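Lectin (Lotus tetragonolobus, PDB 2EIG) is a calcium- and manganese-containing legume seed lectin that binds carbohydrate, probably recognising L-fucosyl groups on glycans. Local coordinates at residues A[40-51]-A[85-94]; A[96-104]-A[203-211]. All coordinates share one frame; numbering follows the deposited sequence.

Contact 1 (A[40-51]-A[85-94]); sequences TSHALYATPVPI and FLAPWGTEIP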
loop_
_atom_site.group_PDB
_atom_site.type_symbol
_atom_site.label_atom_id
_atom_site.label_comp_id
_atom_site.label_asym_id
_atom_site.label_seq_id
_atom_site.Cartn_x
_atom_site.Cartn_y
_atom_site.Cartn_z
ATOM N N THR A 40 26.364 19.757 -10.618
ATOM C CA THR A 40 25.630 19.083 -9.580
ATOM C C THR A 40 25.364 20.124 -8.539
ATOM O O THR A 40 26.268 20.862 -8.184
ATOM C CB THR A 40 26.446 17.958 -8.942
ATOM O OG1 THR A 40 26.869 17.081 -9.989
ATOM C CG2 THR A 40 25.604 17.200 -7.882
ATOM N N SER A 41 24.131 20.129 -8.037
ATOM C CA SER A 41 23.649 21.064 -7.046
ATOM C C SER A 41 22.820 20.332 -6.017
ATOM O O SER A 41 21.908 19.573 -6.380
ATOM C CB SER A 41 22.670 22.048 -7.734
ATOM O OG SER A 41 23.341 22.748 -8.767
ATOM N N HIS A 42 23.090 20.639 -4.754
ATOM C CA HIS A 42 22.301 20.236 -3.613
ATOM C C HIS A 42 21.842 21.493 -2.904
ATOM O O HIS A 42 22.588 22.441 -2.801
ATOM C CB HIS A 42 23.172 19.440 -2.660
ATOM C CG HIS A 42 23.265 18.002 -3.028
ATOM N ND1 HIS A 42 23.513 17.014 -2.103
ATOM C CD2 HIS A 42 23.021 17.378 -4.201
ATOM C CE1 HIS A 42 23.480 15.840 -2.712
ATOM N NE2 HIS A 42 23.175 16.035 -3.984
ATOM N N ALA A 43 20.607 21.501 -2.448
ATOM C CA ALA A 43 20.103 22.582 -1.605
ATOM C C ALA A 43 19.299 21.862 -0.539
ATOM O O ALA A 43 18.238 21.256 -0.821
ATOM C CB ALA A 43 19.218 23.541 -2.397
ATOM N N LEU A 44 19.830 21.881 0.675
ATOM C CA LEU A 44 19.237 21.108 1.769
ATOM C C LEU A 44 18.692 22.055 2.800
ATOM O O LEU A 44 19.306 23.092 3.082
ATOM C CB LEU A 44 20.306 20.237 2.433
ATOM C CG LEU A 44 21.115 19.339 1.471
ATOM C CD1 LEU A 44 22.011 18.457 2.315
ATOM C CD2 LEU A 44 20.211 18.474 0.587
ATOM N N TYR A 45 17.588 21.684 3.427
ATOM C CA TYR A 45 17.229 22.339 4.652
ATOM C C TYR A 45 18.425 22.180 5.626
ATOM O O TYR A 45 19.003 21.095 5.746
ATOM C CB TYR A 45 15.931 21.789 5.231
ATOM C CG TYR A 45 15.478 22.507 6.469
ATOM C CD1 TYR A 45 15.212 23.900 6.445
ATOM C CD2 TYR A 45 15.272 21.799 7.662
ATOM C CE1 TYR A 45 14.782 24.554 7.588
ATOM C CE2 TYR A 45 14.831 22.457 8.828
ATOM C CZ TYR A 45 14.611 23.822 8.772
ATOM O OH TYR A 45 14.167 24.473 9.873
ATOM N N ALA A 46 18.796 23.265 6.313
ATOM C CA ALA A 46 20.035 23.220 7.099
ATOM C C ALA A 46 19.957 22.572 8.490
ATOM O O ALA A 46 20.929 22.604 9.228
ATOM C CB ALA A 46 20.656 24.614 7.178
ATOM N N THR A 47 18.819 21.997 8.859
ATOM C CA THR A 47 18.696 21.352 10.165
ATOM C C THR A 47 18.354 19.920 9.950
ATOM O O THR A 47 17.496 19.624 9.092
ATOM C CB THR A 47 17.580 22.026 11.034
ATOM O OG1 THR A 47 17.668 23.452 10.911
ATOM C CG2 THR A 47 17.670 21.604 12.547
ATOM N N PRO A 48 18.953 19.006 10.744
ATOM C CA PRO A 48 18.590 17.603 10.518
ATOM C C PRO A 48 17.098 17.454 10.698
ATOM O O PRO A 48 16.489 18.170 11.516
ATOM C CB PRO A 48 19.335 16.863 11.638
ATOM C CG PRO A 48 20.480 17.727 11.955
ATOM C CD PRO A 48 19.946 19.127 11.834
ATOM N N VAL A 49 16.484 16.579 9.916
ATOM C CA VAL A 49 15.062 16.274 10.134
ATOM C C VAL A 49 14.975 14.899 10.839
ATOM O O VAL A 49 15.493 13.934 10.337
ATOM C CB VAL A 49 14.218 16.290 8.810
ATOM C CG1 VAL A 49 12.713 16.103 9.120
ATOM C CG2 VAL A 49 14.428 17.621 8.036
ATOM N N PRO A 50 14.313 14.835 12.008
ATOM C CA PRO A 50 14.155 13.549 12.650
ATOM C C PRO A 50 12.997 12.793 11.995
ATOM O O PRO A 50 11.868 13.305 11.927
ATOM C CB PRO A 50 13.881 13.906 14.108
ATOM C CG PRO A 50 13.516 15.361 14.116
ATOM C CD PRO A 50 13.672 15.927 12.770
ATOM N N ILE A 51 13.273 11.613 11.459
ATOM C CA ILE A 51 12.218 10.910 10.722
ATOM C C ILE A 51 11.762 9.643 11.384
ATOM O O ILE A 51 10.843 8.973 10.921
ATOM C CB ILE A 51 12.622 10.582 9.283
ATOM C CG1 ILE A 51 14.020 9.956 9.260
ATOM C CG2 ILE A 51 12.397 11.824 8.382
ATOM C CD1 ILE A 51 14.258 9.087 8.122
ATOM N N PHE A 85 14.646 14.851 -2.157
ATOM C CA PHE A 85 15.237 13.697 -1.514
ATOM C C PHE A 85 15.489 13.835 0.001
ATOM O O PHE A 85 15.708 14.942 0.540
ATOM C CB PHE A 85 16.511 13.180 -2.248
ATOM C CG PHE A 85 17.813 13.940 -1.947
ATOM C CD1 PHE A 85 18.866 13.286 -1.354
ATOM C CD2 PHE A 85 18.011 15.264 -2.369
ATOM C CE1 PHE A 85 20.114 13.919 -1.125
ATOM C CE2 PHE A 85 19.254 15.935 -2.116
ATOM C CZ PHE A 85 20.306 15.254 -1.521
ATOM N N LEU A 86 15.368 12.684 0.655
ATOM C CA LEU A 86 15.835 12.415 1.992
ATOM C C LEU A 86 17.076 11.556 1.902
ATOM O O LEU A 86 17.129 10.543 1.128
ATOM C CB LEU A 86 14.794 11.613 2.780
ATOM C CG LEU A 86 13.580 12.381 3.304
ATOM C CD1 LEU A 86 12.777 12.934 2.145
ATOM C CD2 LEU A 86 12.702 11.403 4.100
ATOM N N ALA A 87 18.062 11.937 2.689
ATOM C CA ALA A 87 19.333 11.209 2.770
ATOM C C ALA A 87 19.891 11.329 4.203
ATOM O O ALA A 87 19.580 12.308 4.896
ATOM C CB ALA A 87 20.297 11.731 1.780
ATOM N N PRO A 88 20.728 10.355 4.623
ATOM C CA PRO A 88 21.333 10.389 5.917
ATOM C C PRO A 88 21.901 11.751 6.172
ATOM O O PRO A 88 22.627 12.317 5.346
ATOM C CB PRO A 88 22.475 9.348 5.790
ATOM C CG PRO A 88 21.838 8.311 4.952
ATOM C CD PRO A 88 21.207 9.178 3.864
ATOM N N TRP A 89 21.548 12.314 7.307
ATOM C CA TRP A 89 22.175 13.583 7.674
ATOM C C TRP A 89 23.726 13.437 7.692
ATOM O O TRP A 89 24.263 12.427 8.143
ATOM C CB TRP A 89 21.600 14.150 8.966
ATOM C CG TRP A 89 22.204 15.475 9.257
ATOM C CD1 TRP A 89 23.260 15.729 10.094
ATOM C CD2 TRP A 89 21.841 16.734 8.661
ATOM N NE1 TRP A 89 23.553 17.075 10.080
ATOM C CE2 TRP A 89 22.696 17.717 9.214
ATOM C CE3 TRP A 89 20.882 17.127 7.701
ATOM C CZ2 TRP A 89 22.601 19.082 8.851
ATOM C CZ3 TRP A 89 20.783 18.469 7.367
ATOM C CH2 TRP A 89 21.615 19.432 7.958
ATOM N N GLY A 90 24.419 14.434 7.159
ATOM C CA GLY A 90 25.838 14.325 6.910
ATOM C C GLY A 90 26.146 13.856 5.485
ATOM O O GLY A 90 27.321 13.734 5.160
ATOM N N THR A 91 25.096 13.551 4.679
ATOM C CA THR A 91 25.100 13.422 3.174
ATOM C C THR A 91 26.088 14.483 2.609
ATOM O O THR A 91 26.045 15.637 3.025
ATOM C CB THR A 91 23.503 13.531 2.465
ATOM O OG1 THR A 91 23.422 14.293 1.230
ATOM C CG2 THR A 91 22.421 14.169 3.336
ATOM N N GLU A 92 27.037 14.091 1.753
ATOM C CA GLU A 92 27.669 15.080 0.853
ATOM C C GLU A 92 27.269 14.650 -0.539
ATOM O O GLU A 92 26.683 13.575 -0.694
ATOM C CB GLU A 92 29.208 15.125 0.976
ATOM C CG GLU A 92 29.765 15.641 2.320
ATOM C CD GLU A 92 29.309 17.033 2.666
ATOM O OE1 GLU A 92 29.487 17.412 3.845
ATOM O OE2 GLU A 92 28.780 17.756 1.792
ATOM N N ILE A 93 27.540 15.485 -1.536
ATOM C CA ILE A 93 27.299 15.145 -2.915
ATOM C C ILE A 93 28.109 13.880 -3.167
ATOM O O ILE A 93 29.313 13.875 -2.955
ATOM C CB ILE A 93 27.744 16.285 -3.843
ATOM C CG1 ILE A 93 26.769 17.484 -3.692
ATOM C CG2 ILE A 93 27.945 15.799 -5.324
ATOM C CD1 ILE A 93 27.159 18.705 -4.495
ATOM N N PRO A 94 27.445 12.789 -3.573
ATOM C CA PRO A 94 28.247 11.552 -3.671
ATOM C C PRO A 94 29.251 11.555 -4.818
ATOM O O PRO A 94 29.049 12.251 -5.872
ATOM C CB PRO A 94 27.196 10.438 -3.824
ATOM C CG PRO A 94 25.839 11.140 -3.489
ATOM C CD PRO A 94 26.032 12.553 -3.917
HETATM O O HOH W 1 24.491 16.694 0.458
#
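The backbones of 40-51 and 85-94 draw together at two places, His-42 CA lying 7.2 Å from Ile-93 CA and Pro-48 CA 6.1 Å from Trp-89 CA, and stand farther apart between them, where Leu-44 and Phe-85 meet. The His-42 ring is held on both faces. Ile-93 CG1 sits over its centre, 3.6 Å from the centroid, while Phe-85 turns its edge to the opposite face with the planes at 61°. Phe-85 reaches it because chi1 of 81° sets its ring between the backbone N and carbonyl carbon; Leu-44 CD2 packs on the same ring, 3.8 Å from Phe-85 CE2. An imidazole suits this site by offering apolar faces and a polar rim: in the ring plane, ND1 bonds a water at 2.8 Å that also bonds Thr-91 OG1, and NE2 is hydrogen-bonded to Gly-103 O. Farther along, Pro-48 CG lies over the Trp-89 five-membered ring, 3.5 Å from its centroid, a CH-pi contact made by a flat indole and a rigid pyrrolidine. In this legume lectin sheet His-42, Leu-44 and Phe-85 meet across strand 199-208, both rings resting on Ser-205, while Trp-89 and Ile-93 reach 40-51 from the loop after strand 81-88; strand 14-18 flanks 39-50 beyond.

Contact 2 (A[96-104]-A[203-211]); sequences NSQGGYLGI and GFSATTWNP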
loop_
_atom_site.group_PDB
_atom_site.type_symbol
_atom_site.label_atom_id
_atom_site.label_comp_id
_atom_site.label_asym_id
_atom_site.label_seq_id
_atom_site.Cartn_x
_atom_site.Cartn_y
_atom_site.Cartn_z
ATOM N N ASN A 96 30.880 10.032 -8.181
ATOM C CA ASN A 96 30.228 9.304 -9.316
ATOM C C ASN A 96 28.699 9.486 -9.468
ATOM O O ASN A 96 27.968 8.599 -9.970
ATOM C CB ASN A 96 30.590 7.812 -9.275
ATOM C CG ASN A 96 31.963 7.566 -8.698
ATOM O OD1 ASN A 96 32.093 7.072 -7.568
ATOM N ND2 ASN A 96 32.994 7.927 -9.435
ATOM N N SER A 97 28.223 10.664 -9.050
ATOM C CA SER A 97 26.806 11.007 -9.101
ATOM C C SER A 97 26.411 12.022 -10.203
ATOM O O SER A 97 25.302 12.534 -10.208
ATOM C CB SER A 97 26.351 11.488 -7.731
ATOM O OG SER A 97 27.071 12.648 -7.311
ATOM N N GLN A 98 27.328 12.310 -11.130
ATOM C CA GLN A 98 27.054 13.281 -12.209
ATOM C C GLN A 98 25.959 12.829 -13.139
ATOM O O GLN A 98 25.607 11.628 -13.183
ATOM C CB GLN A 98 28.328 13.655 -12.977
ATOM C CG GLN A 98 29.277 14.545 -12.161
ATOM C CD GLN A 98 30.390 15.081 -13.022
ATOM O OE1 GLN A 98 30.534 16.314 -13.196
ATOM N NE2 GLN A 98 31.145 14.165 -13.634
ATOM N N GLY A 99 25.416 13.786 -13.897
ATOM C CA GLY A 99 24.500 13.456 -14.997
ATOM C C GLY A 99 23.248 12.731 -14.519
ATOM O O GLY A 99 22.510 13.198 -13.611
ATOM N N GLY A 100 23.013 11.575 -15.119
ATOM C CA GLY A 100 21.789 10.824 -14.892
ATOM C C GLY A 100 21.669 10.215 -13.498
ATOM O O GLY A 100 20.578 9.721 -13.150
ATOM N N TYR A 101 22.776 10.219 -12.752
ATOM C CA TYR A 101 22.804 9.772 -11.335
ATOM C C TYR A 101 22.295 10.837 -10.367
ATOM O O TYR A 101 22.176 10.591 -9.172
ATOM C CB TYR A 101 24.174 9.284 -10.937
ATOM C CG TYR A 101 24.566 8.073 -11.729
ATOM C CD1 TYR A 101 23.927 6.829 -11.487
ATOM C CD2 TYR A 101 25.514 8.162 -12.771
ATOM C CE1 TYR A 101 24.221 5.702 -12.250
ATOM C CE2 TYR A 101 25.826 7.024 -13.549
ATOM C CZ TYR A 101 25.179 5.796 -13.272
ATOM O OH TYR A 101 25.451 4.630 -13.993
ATOM N N LEU A 102 21.952 12.015 -10.921
ATOM C CA LEU A 102 21.144 13.038 -10.233
ATOM C C LEU A 102 21.732 13.641 -8.965
ATOM O O LEU A 102 21.036 14.339 -8.240
ATOM C CB LEU A 102 19.664 12.577 -10.048
ATOM C CG LEU A 102 18.906 12.431 -11.384
ATOM C CD1 LEU A 102 17.574 11.706 -11.254
ATOM C CD2 LEU A 102 18.653 13.793 -12.133
ATOM N N GLY A 103 23.026 13.451 -8.742
ATOM C CA GLY A 103 23.702 13.941 -7.556
ATOM C C GLY A 103 23.283 13.168 -6.313
ATOM O O GLY A 103 23.568 13.595 -5.205
ATOM N N ILE A 104 22.598 12.042 -6.498
ATOM C CA ILE A 104 22.105 11.243 -5.341
ATOM C C ILE A 104 22.684 9.824 -5.295
ATOM O O ILE A 104 22.724 9.190 -4.252
ATOM C CB ILE A 104 20.563 11.181 -5.257
ATOM C CG1 ILE A 104 19.936 10.578 -6.540
ATOM C CG2 ILE A 104 19.981 12.603 -4.890
ATOM C CD1 ILE A 104 18.414 10.555 -6.586
ATOM N N GLY A 203 15.712 18.053 1.039
ATOM C CA GLY A 203 16.112 19.025 0.075
ATOM C C GLY A 203 16.130 18.499 -1.338
ATOM O O GLY A 203 15.411 17.574 -1.717
ATOM N N PHE A 204 16.948 19.147 -2.145
ATOM C CA PHE A 204 16.912 18.924 -3.576
ATOM C C PHE A 204 18.290 18.640 -4.083
ATOM O O PHE A 204 19.271 19.140 -3.549
ATOM C CB PHE A 204 16.373 20.163 -4.303
ATOM C CG PHE A 204 15.026 20.585 -3.836
ATOM C CD1 PHE A 204 14.903 21.576 -2.843
ATOM C CD2 PHE A 204 13.860 20.007 -4.384
ATOM C CE1 PHE A 204 13.642 21.971 -2.411
ATOM C CE2 PHE A 204 12.582 20.417 -3.937
ATOM C CZ PHE A 204 12.494 21.410 -2.947
ATOM N N SER A 205 18.337 17.827 -5.130
ATOM C CA SER A 205 19.532 17.599 -5.862
ATOM C C SER A 205 19.190 17.717 -7.331
ATOM O O SER A 205 18.120 17.279 -7.772
ATOM C CB SER A 205 20.072 16.193 -5.556
ATOM O OG SER A 205 21.192 15.959 -6.344
ATOM N N ALA A 206 20.112 18.287 -8.089
ATOM C CA ALA A 206 19.908 18.474 -9.522
ATOM C C ALA A 206 21.222 18.391 -10.253
ATOM O O ALA A 206 22.238 18.760 -9.719
ATOM C CB ALA A 206 19.234 19.819 -9.783
ATOM N N THR A 207 21.213 17.874 -11.480
ATOM C CA THR A 207 22.414 17.768 -12.263
ATOM C C THR A 207 22.089 18.146 -13.701
ATOM O O THR A 207 20.953 18.100 -14.133
ATOM C CB THR A 207 22.978 16.308 -12.341
ATOM O OG1 THR A 207 21.898 15.434 -12.710
ATOM C CG2 THR A 207 23.600 15.887 -11.031
ATOM N N THR A 208 23.136 18.518 -14.416
ATOM C CA THR A 208 23.071 18.780 -15.845
ATOM C C THR A 208 24.355 18.129 -16.366
ATOM O O THR A 208 25.247 17.761 -15.616
ATOM C CB THR A 208 23.070 20.278 -16.160
ATOM O OG1 THR A 208 24.248 20.864 -15.602
ATOM C CG2 THR A 208 21.803 20.990 -15.585
ATOM N N TRP A 209 24.418 17.983 -17.664
ATOM C CA TRP A 209 25.464 17.198 -18.260
ATOM C C TRP A 209 26.191 18.113 -19.277
ATOM O O TRP A 209 26.294 19.337 -19.079
ATOM C CB TRP A 209 24.850 15.928 -18.880
ATOM C CG TRP A 209 25.819 14.900 -19.295
ATOM C CD1 TRP A 209 25.976 14.385 -20.551
ATOM C CD2 TRP A 209 26.801 14.261 -18.473
ATOM N NE1 TRP A 209 26.995 13.484 -20.565
ATOM C CE2 TRP A 209 27.521 13.378 -19.303
ATOM C CE3 TRP A 209 27.128 14.334 -17.107
ATOM C CZ2 TRP A 209 28.544 12.535 -18.811
ATOM C CZ3 TRP A 209 28.190 13.547 -16.626
ATOM C CH2 TRP A 209 28.872 12.648 -17.478
ATOM N N ASN A 210 26.707 17.520 -20.343
ATOM C CA ASN A 210 27.371 18.277 -21.373
ATOM C C ASN A 210 27.433 17.326 -22.548
ATOM O O ASN A 210 28.089 16.295 -22.440
ATOM C CB ASN A 210 28.777 18.700 -20.915
ATOM C CG ASN A 210 29.444 19.684 -21.867
ATOM O OD1 ASN A 210 30.415 20.361 -21.495
ATOM N ND2 ASN A 210 28.926 19.784 -23.092
ATOM N N PRO A 211 26.749 17.658 -23.664
ATOM C CA PRO A 211 25.956 18.902 -23.927
ATOM C C PRO A 211 24.615 19.090 -23.210
ATOM O O PRO A 211 24.112 20.198 -23.182
ATOM C CB PRO A 211 25.649 18.794 -25.419
ATOM C CG PRO A 211 25.646 17.279 -25.694
ATOM C CD PRO A 211 26.777 16.772 -24.845
HETATM O O HOH W 2 26.301 16.352 -13.525
#
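Ser-205 and Thr-207 carry the loop 96-104 on one face of strand 199-208, in the curved front sheet of the legume lectin jelly roll, and Trp-209 meets it just past the strand's end. Alternation along the strand selects the contact: Ser-205 and Thr-207 direct their CB atoms to the loop, whereas Ala-206 and Thr-208 point away. Ser-205 comes first. Its OG, anti to the backbone N (chi1 176°), donates to Leu-102 O in a bond modelled very short at 2.5 Å, while its CB rests 3.7 Å from Ile-104 CG2. A small hydroxyl suits this place, where a loop carbonyl needs a donor close to the strand. Thr-207 uses both branches. OG1 donates to Gly-99 O, again with a very short modelled length, and that carbonyl also accepts Leu-102 N, so two donors grip it. The CG2 methyl lies 3.4 Å from Gly-103 N, beside the backbone bond from Gly-103 N to Ser-97 O that closes the loop on itself. Gly-99, Leu-102 and Gly-103 all have positive phi, and at Gly-103 a side chain would also collide with Ser-205 OG. Leu-102, whose CD2 packs on Thr-207 OG1, holds its side chain about 5 Å from both the bound calcium and manganese ions; as in related lectins, the loop probably helps to shape the sugar-binding region. At Thr-208 the backbone takes over: a water donates to Thr-208 O and accepts from Gly-99 N, spanning a gap too wide for a direct bond. Trp-209 completes the contact. Without a side chain, Gly-99 allows its CA to approach Trp-209 CE3 to 3.5 Å, and Gln-98 CB meets the indole at its edge, in the ring plane, 3.7 Å from CZ3.

Both contacts use the same front sheet: contact 1 joins the two neighbours of strand 199-208, and contact 2 uses that strand itself. Contact 2 is the more buried and lies near the metal ions; contact 1 has a buried middle but runs out to partly exposed ends. Their chemistry follows. Contact 1 relies on aromatic and aliphatic side chains with a water at the histidine rim, whereas contact 2 relies on strand hydroxyls gripping loop carbonyls. They are joined directly, by the imidazole of contact 1 hydrogen-bonding to the loop of contact 2 and by the backbone hydrogen bond between Ala-206 N and Ser-41 O, which pairs strands 39-50 and 199-208.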